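Local coordinates for iron transport multicopper oxidase FET3 (PDB 1ZPU), which oxidises ferrous to ferric iron at the yeast cell surface with four copper ions and oxygen, supplying the permease FTR1 for high-affinity iron uptake, at residues 205-216 / 234-243. Residues are numbered along the deposited sequence; the frame is centred on the assembly and turned at random.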
loop_
_atom_site.group_PDB
_atom_site.type_symbol
_atom_site.label_atom_id
_atom_site.label_comp_id
_atom_site.label_asym_id
_atom_site.label_seq_id
_atom_site.Cartn_x
_atom_site.Cartn_y
_atom_site.Cartn_z
ATOM N N ILE A 205 -12.493 -17.144 -10.170
ATOM C CA ILE A 205 -13.428 -18.129 -9.658
ATOM C C ILE A 205 -13.877 -18.996 -10.831
ATOM O O ILE A 205 -14.417 -18.486 -11.807
ATOM C CB ILE A 205 -14.645 -17.436 -9.010
ATOM C CG1 ILE A 205 -14.182 -16.469 -7.922
ATOM C CG2 ILE A 205 -15.613 -18.447 -8.442
ATOM C CD1 ILE A 205 -15.274 -15.550 -7.410
ATOM N N GLU A 206 -13.636 -20.302 -10.734
ATOM C CA GLU A 206 -14.064 -21.260 -11.744
ATOM C C GLU A 206 -15.522 -21.042 -12.112
ATOM O O GLU A 206 -16.380 -20.970 -11.224
ATOM C CB GLU A 206 -13.852 -22.685 -11.238
ATOM C CG GLU A 206 -14.296 -23.757 -12.191
ATOM C CD GLU A 206 -14.268 -25.143 -11.576
ATOM O OE1 GLU A 206 -14.730 -26.091 -12.249
ATOM O OE2 GLU A 206 -13.803 -25.294 -10.427
ATOM N N ASP A 207 -15.770 -20.900 -13.422
ATOM C CA ASP A 207 -17.114 -20.747 -14.005
ATOM C C ASP A 207 -17.977 -19.613 -13.458
ATOM O O ASP A 207 -19.200 -19.663 -13.580
ATOM C CB ASP A 207 -17.894 -22.057 -13.914
ATOM C CG ASP A 207 -17.460 -23.045 -14.949
ATOM O OD1 ASP A 207 -16.889 -24.108 -14.577
ATOM O OD2 ASP A 207 -17.674 -22.736 -16.142
ATOM N N HIS A 208 -17.357 -18.602 -12.855
ATOM C CA HIS A 208 -18.091 -17.435 -12.385
ATOM C C HIS A 208 -17.430 -16.163 -12.878
ATOM O O HIS A 208 -16.255 -15.923 -12.625
ATOM C CB HIS A 208 -18.140 -17.381 -10.857
ATOM C CG HIS A 208 -19.033 -18.402 -10.222
ATOM N ND1 HIS A 208 -18.747 -19.749 -10.220
ATOM C CD2 HIS A 208 -20.176 -18.261 -9.512
ATOM C CE1 HIS A 208 -19.693 -20.398 -9.567
ATOM N NE2 HIS A 208 -20.575 -19.517 -9.133
ATOM N N GLU A 209 -18.193 -15.329 -13.566
ATOM C CA GLU A 209 -17.710 -14.012 -13.954
ATOM C C GLU A 209 -17.703 -13.069 -12.762
ATOM O O GLU A 209 -18.429 -13.279 -11.786
ATOM C CB GLU A 209 -18.578 -13.438 -15.074
ATOM C CG GLU A 209 -18.091 -13.835 -16.454
ATOM C CD GLU A 209 -19.083 -13.533 -17.560
ATOM O OE1 GLU A 209 -20.125 -12.888 -17.288
ATOM O OE2 GLU A 209 -18.810 -13.947 -18.708
ATOM N N MET A 210 -16.877 -12.030 -12.855
ATOM C CA MET A 210 -16.778 -11.008 -11.811
ATOM C C MET A 210 -17.042 -9.629 -12.377
ATOM O O MET A 210 -16.460 -9.246 -13.398
ATOM C CB MET A 210 -15.405 -11.033 -11.169
ATOM C CG MET A 210 -15.116 -12.310 -10.463
ATOM S SD MET A 210 -13.503 -12.319 -9.710
ATOM C CE MET A 210 -12.408 -12.119 -11.109
ATOM N N THR A 211 -17.933 -8.891 -11.719
ATOM C CA THR A 211 -18.275 -7.541 -12.159
ATOM C C THR A 211 -17.621 -6.521 -11.253
ATOM O O THR A 211 -18.026 -6.341 -10.105
ATOM C CB THR A 211 -19.776 -7.308 -12.167
ATOM O OG1 THR A 211 -20.418 -8.421 -12.805
ATOM C CG2 THR A 211 -20.097 -6.024 -12.923
ATOM N N VAL A 212 -16.596 -5.856 -11.770
ATOM C CA VAL A 212 -15.830 -4.914 -10.963
ATOM C C VAL A 212 -16.667 -3.666 -10.752
ATOM O O VAL A 212 -17.152 -3.069 -11.710
ATOM C CB VAL A 212 -14.423 -4.622 -11.570
ATOM C CG1 VAL A 212 -13.694 -3.578 -10.782
ATOM C CG2 VAL A 212 -13.602 -5.882 -11.579
ATOM N N VAL A 213 -16.868 -3.305 -9.485
ATOM C CA VAL A 213 -17.678 -2.134 -9.131
ATOM C C VAL A 213 -16.947 -1.090 -8.288
ATOM O O VAL A 213 -17.482 -0.013 -8.051
ATOM C CB VAL A 213 -19.009 -2.504 -8.445
ATOM C CG1 VAL A 213 -19.851 -3.333 -9.368
ATOM C CG2 VAL A 213 -18.773 -3.212 -7.130
ATOM N N GLU A 214 -15.727 -1.400 -7.858
ATOM C CA GLU A 214 -14.922 -0.450 -7.106
ATOM C C GLU A 214 -13.449 -0.846 -7.157
ATOM O O GLU A 214 -13.105 -2.033 -7.063
ATOM C CB GLU A 214 -15.405 -0.382 -5.651
ATOM C CG GLU A 214 -14.718 0.687 -4.799
ATOM C CD GLU A 214 -14.353 0.198 -3.384
ATOM O OE1 GLU A 214 -15.286 0.063 -2.552
ATOM O OE2 GLU A 214 -13.140 -0.039 -3.107
ATOM N N ILE A 215 -12.576 0.145 -7.314
ATOM C CA ILE A 215 -11.148 -0.057 -7.037
ATOM C C ILE A 215 -10.637 1.011 -6.069
ATOM O O ILE A 215 -10.978 2.188 -6.204
ATOM C CB ILE A 215 -10.277 -0.088 -8.326
ATOM C CG1 ILE A 215 -10.444 1.196 -9.145
ATOM C CG2 ILE A 215 -10.577 -1.331 -9.150
ATOM C CD1 ILE A 215 -9.382 1.393 -10.177
ATOM N N ASP A 216 -9.838 0.591 -5.090
ATOM C CA ASP A 216 -9.214 1.492 -4.111
ATOM C C ASP A 216 -10.159 2.581 -3.596
ATOM O O ASP A 216 -9.800 3.767 -3.597
ATOM C CB ASP A 216 -7.940 2.151 -4.687
ATOM C CG ASP A 216 -6.860 1.135 -5.098
ATOM O OD1 ASP A 216 -5.753 1.574 -5.504
ATOM O OD2 ASP A 216 -7.109 -0.090 -5.028
ATOM N N GLN A 234 -3.675 -3.013 -3.282
ATOM C CA GLN A 234 -4.876 -2.616 -4.010
ATOM C C GLN A 234 -6.114 -3.433 -3.677
ATOM O O GLN A 234 -6.006 -4.546 -3.166
ATOM C CB GLN A 234 -4.667 -2.397 -5.522
ATOM C CG GLN A 234 -3.979 -3.450 -6.357
ATOM C CD GLN A 234 -3.554 -2.896 -7.748
ATOM O OE1 GLN A 234 -3.221 -1.702 -7.896
ATOM N NE2 GLN A 234 -3.576 -3.768 -8.771
ATOM N N ARG A 235 -7.284 -2.843 -3.916
ATOM C CA ARG A 235 -8.559 -3.468 -3.620
ATOM C C ARG A 235 -9.398 -3.475 -4.879
ATOM O O ARG A 235 -9.552 -2.438 -5.523
ATOM C CB ARG A 235 -9.293 -2.675 -2.537
ATOM C CG ARG A 235 -8.649 -2.718 -1.182
ATOM C CD ARG A 235 -7.508 -1.713 -1.038
ATOM N NE ARG A 235 -8.005 -0.359 -0.824
ATOM C CZ ARG A 235 -7.385 0.754 -1.205
ATOM N NH1 ARG A 235 -6.226 0.698 -1.840
ATOM N NH2 ARG A 235 -7.943 1.935 -0.968
ATOM N N TYR A 236 -9.919 -4.639 -5.254
ATOM C CA TYR A 236 -10.990 -4.698 -6.242
ATOM C C TYR A 236 -12.202 -5.190 -5.508
ATOM O O TYR A 236 -12.151 -6.225 -4.863
ATOM C CB TYR A 236 -10.680 -5.634 -7.425
ATOM C CG TYR A 236 -9.629 -5.143 -8.394
ATOM C CD1 TYR A 236 -9.951 -4.788 -9.706
ATOM C CD2 TYR A 236 -8.296 -5.041 -7.995
ATOM C CE1 TYR A 236 -8.948 -4.324 -10.590
ATOM C CE2 TYR A 236 -7.303 -4.594 -8.850
ATOM C CZ TYR A 236 -7.622 -4.236 -10.135
ATOM O OH TYR A 236 -6.585 -3.802 -10.919
ATOM N N THR A 237 -13.284 -4.427 -5.577
ATOM C CA THR A 237 -14.586 -4.887 -5.107
ATOM C C THR A 237 -15.416 -5.327 -6.313
ATOM O O THR A 237 -15.494 -4.635 -7.334
ATOM C CB THR A 237 -15.335 -3.810 -4.312
ATOM O OG1 THR A 237 -14.513 -3.347 -3.235
ATOM C CG2 THR A 237 -16.631 -4.372 -3.754
ATOM N N VAL A 238 -16.050 -6.480 -6.165
ATOM C CA VAL A 238 -16.554 -7.238 -7.287
ATOM C C VAL A 238 -17.919 -7.828 -6.928
ATOM O O VAL A 238 -18.126 -8.329 -5.809
ATOM C CB VAL A 238 -15.500 -8.337 -7.630
ATOM C CG1 VAL A 238 -16.122 -9.671 -7.929
ATOM C CG2 VAL A 238 -14.571 -7.873 -8.746
ATOM N N LEU A 239 -18.859 -7.727 -7.863
ATOM C CA LEU A 239 -20.134 -8.410 -7.750
ATOM C C LEU A 239 -19.996 -9.811 -8.339
ATOM O O LEU A 239 -19.395 -9.978 -9.401
ATOM C CB LEU A 239 -21.222 -7.638 -8.515
ATOM C CG LEU A 239 -21.791 -6.311 -8.003
ATOM C CD1 LEU A 239 -22.526 -5.601 -9.113
ATOM C CD2 LEU A 239 -22.720 -6.519 -6.826
ATOM N N VAL A 240 -20.551 -10.804 -7.646
ATOM C CA VAL A 240 -20.564 -12.187 -8.113
ATOM C C VAL A 240 -21.965 -12.735 -7.921
ATOM O O VAL A 240 -22.497 -12.701 -6.808
ATOM C CB VAL A 240 -19.549 -13.063 -7.337
ATOM C CG1 VAL A 240 -19.747 -14.530 -7.648
ATOM C CG2 VAL A 240 -18.122 -12.655 -7.677
ATOM N N HIS A 241 -22.571 -13.217 -9.002
ATOM C CA HIS A 241 -23.898 -13.799 -8.904
ATOM C C HIS A 241 -23.815 -15.316 -9.027
ATOM O O HIS A 241 -23.273 -15.848 -10.009
ATOM C CB HIS A 241 -24.865 -13.191 -9.931
ATOM C CG HIS A 241 -26.311 -13.536 -9.685
ATOM N ND1 HIS A 241 -27.020 -13.067 -8.595
ATOM C CD2 HIS A 241 -27.183 -14.288 -10.399
ATOM C CE1 HIS A 241 -28.258 -13.526 -8.642
ATOM N NE2 HIS A 241 -28.386 -14.264 -9.730
ATOM N N THR A 242 -24.360 -15.995 -8.021
ATOM C CA THR A 242 -24.282 -17.445 -7.911
ATOM C C THR A 242 -25.319 -18.146 -8.795
ATOM O O THR A 242 -26.350 -17.564 -9.135
ATOM C CB THR A 242 -24.406 -17.897 -6.429
ATOM O OG1 THR A 242 -25.688 -17.533 -5.916
ATOM C CG2 THR A 242 -23.325 -17.235 -5.567
ATOM N N LYS A 243 -25.024 -19.397 -9.148
ATOM C CA LYS A 243 -25.828 -20.209 -10.047
ATOM C C LYS A 243 -27.065 -20.776 -9.365
ATOM O O LYS A 243 -27.181 -20.718 -8.147
ATOM C CB LYS A 243 -24.975 -21.362 -10.578
ATOM C CG LYS A 243 -23.591 -20.944 -10.999
ATOM C CD LYS A 243 -23.031 -21.765 -12.149
ATOM C CE LYS A 243 -21.778 -21.065 -12.692
ATOM N NZ LYS A 243 -21.342 -21.484 -14.070
#
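Several groups grip D216 OD2: R235 N points straight at it from 3.0 Å, R235 NH1 lies 3.4 Å from it in a charge-only salt bridge, with no N-H aimed at the oxygen, and R436 adds a second salt bridge. Bends in the R235 chain at chi2 (82°) and chi3 (78°) lay one face of its guanidinium against D216 CA; D437 forms a salt bridge with R235 NH2, and the nearest side-chain atoms of R235 and the type 3 copper ligand H62 are about 3 Å apart. Further along, T237 O receives V213 N at 2.9 Å and, less straight, E214 N: a classic beta bulge that shifts the antiparallel register by one. I215 CG2 rests over a face of the Y236 ring, while V212 CG2 meets V238 CG2 at 3.6 Å. At the far end K243 NZ hydrogen-bonds to a lone pair of D207 O (2.9 Å), and its CE lies over one face of H208, whose ND1 bonds E206 O within the type II turn I205-H208. With an alanine in place of H208, E206 O and Y278 OH would probably each lose this hydrogen-bond partner. Strand 210-215 lies between 235-241 and 218-225 in the second cupredoxin domain, L228 touching M210, V212 and Y236.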